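Local coordinates for protein SdbC (PDB 4KSN) that is an effector protein of Legionella pneumophila whose function is unknown, represented here by its C-terminal domain, at residues Y40-P45 with M53-E58. The protein carries 1 engineered substitution. Residues are numbered along the deposited sequence; the frame is centred on the assembly and turned at random.
Sequences YIASHP and MPRPLE. Engineered in segment 53-58: M53 (natural residue Leu).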
# COMPACT_ATOMS: atom_id res chain seq x y z
N TYR A 40 0.92 5.93 -3.73
CA TYR A 40 0.49 7.35 -3.86
C TYR A 40 0.11 7.73 -5.32
O TYR A 40 0.61 7.10 -6.28
CB TYR A 40 1.62 8.27 -3.39
CG TYR A 40 2.04 8.14 -1.93
CD1 TYR A 40 1.08 8.07 -0.90
CD2 TYR A 40 3.40 8.14 -1.59
CE1 TYR A 40 1.47 7.99 0.44
CE2 TYR A 40 3.80 8.05 -0.26
CZ TYR A 40 2.83 7.97 0.75
OH TYR A 40 3.25 7.90 2.05
N ILE A 41 -0.73 8.76 -5.48
CA ILE A 41 -1.01 9.32 -6.81
C ILE A 41 0.33 9.64 -7.50
O ILE A 41 1.32 9.98 -6.83
CB ILE A 41 -1.84 10.62 -6.78
CG1 ILE A 41 -2.16 11.06 -8.24
CG2 ILE A 41 -1.10 11.72 -6.01
CD1 ILE A 41 -3.20 12.15 -8.36
N ALA A 42 0.35 9.52 -8.82
CA ALA A 42 1.62 9.61 -9.57
C ALA A 42 1.54 10.67 -10.66
O ALA A 42 0.50 10.88 -11.26
CB ALA A 42 1.97 8.30 -10.15
N SER A 43 2.64 11.40 -10.83
CA SER A 43 2.66 12.54 -11.73
C SER A 43 3.93 12.50 -12.56
O SER A 43 4.74 11.60 -12.44
CB SER A 43 2.55 13.85 -10.97
OG SER A 43 3.69 14.16 -10.19
N HIS A 44 4.05 13.43 -13.49
CA HIS A 44 5.24 13.38 -14.39
C HIS A 44 6.57 13.49 -13.61
O HIS A 44 6.73 14.38 -12.79
CB HIS A 44 5.12 14.53 -15.42
CG HIS A 44 5.89 14.27 -16.68
ND1 HIS A 44 7.24 13.98 -16.68
CD2 HIS A 44 5.49 14.22 -17.97
CE1 HIS A 44 7.64 13.76 -17.92
NE2 HIS A 44 6.59 13.89 -18.72
N PRO A 45 7.53 12.60 -13.89
CA PRO A 45 8.80 12.66 -13.21
C PRO A 45 9.70 13.86 -13.68
O PRO A 45 10.63 14.20 -12.98
CB PRO A 45 9.47 11.34 -13.62
CG PRO A 45 8.81 10.92 -14.86
CD PRO A 45 7.44 11.46 -14.81
N MSE A 53 -0.24 10.72 -13.95
CA MSE A 53 0.48 9.91 -14.92
C MSE A 53 0.68 8.53 -14.32
O MSE A 53 1.73 8.23 -13.74
CB MSE A 53 1.84 10.47 -15.28
CG MSE A 53 1.73 11.75 -16.08
SE MSE A 53 2.74 11.48 -17.73
CE MSE A 53 4.31 10.65 -17.04
N PRO A 54 -0.34 7.67 -14.44
CA PRO A 54 -0.35 6.39 -13.73
C PRO A 54 0.87 5.52 -14.06
O PRO A 54 1.34 5.55 -15.18
CB PRO A 54 -1.62 5.71 -14.25
CG PRO A 54 -2.49 6.86 -14.70
CD PRO A 54 -1.51 7.80 -15.33
N ARG A 55 1.36 4.82 -13.06
CA ARG A 55 2.47 3.88 -13.20
C ARG A 55 1.91 2.42 -13.40
O ARG A 55 0.86 2.09 -12.88
CB ARG A 55 3.30 3.95 -11.92
CG ARG A 55 3.96 5.34 -11.67
CD ARG A 55 4.69 5.90 -12.87
NE ARG A 55 5.67 6.93 -12.45
CZ ARG A 55 5.42 8.24 -12.41
NH1 ARG A 55 4.26 8.78 -12.81
NH2 ARG A 55 6.39 9.05 -11.99
N PRO A 56 2.64 1.57 -14.13
CA PRO A 56 3.92 1.87 -14.72
C PRO A 56 3.73 2.74 -15.93
O PRO A 56 2.72 2.64 -16.61
CB PRO A 56 4.46 0.48 -15.15
CG PRO A 56 3.25 -0.34 -15.35
CD PRO A 56 2.24 0.17 -14.36
N LEU A 57 4.72 3.59 -16.20
CA LEU A 57 4.68 4.37 -17.39
C LEU A 57 4.97 3.40 -18.51
O LEU A 57 5.72 2.44 -18.32
CB LEU A 57 5.75 5.47 -17.37
CG LEU A 57 5.60 6.47 -16.23
CD1 LEU A 57 6.84 7.35 -16.10
CD2 LEU A 57 4.36 7.32 -16.38
N GLU A 58 4.44 3.68 -19.69
CA GLU A 58 4.67 2.84 -20.85
C GLU A 58 5.86 3.31 -21.68
O GLU A 58 6.18 4.50 -21.71
CB GLU A 58 3.41 2.87 -21.71
CG GLU A 58 2.15 2.49 -20.92
CD GLU A 58 1.08 1.82 -21.76
OE1 GLU A 58 0.12 1.29 -21.16
OE2 GLU A 58 1.19 1.81 -23.00
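R55 grips the carbonyl oxygen of S43 with both terminal nitrogens: NH1 lies 2.9 Å and NH2 3.1 Å from S43 O. The grip is end-on, through NH1 and NH2, and S43 O lies in the guanidinium plane; NH2 approaches nearly along the C=O axis (171°), whereas NH1 stands above the carbonyl plane. NH1 also donates to M53 O (2.8 Å), tying the two backbones through one nitrogen and fixing the rotation of the group. A bend at chi2 (-49°) carries the R55 chain past the methyl of A42, whose CB is 3.5 Å from NH1. NH2 has a further acceptor in N38 of the third subunit. M53 N also donates to A42 O, 2.8 Å away. The engineered M53, a selenomethionine, bends at chi2 and chi3, which brings CE over one face of the H44 ring, 4.1 Å from its centroid, a CH-pi contact; the same CE meets P45 CD at 3.9 Å. L23 of the second subunit packs on both H44 and M53. Without regular strand pairing, these bonds join two parts of the long loop between strands 26-33 and 62-71 of the antiparallel sheet, through an arginine that holds two backbone carbonyls where neighbouring subunits meet.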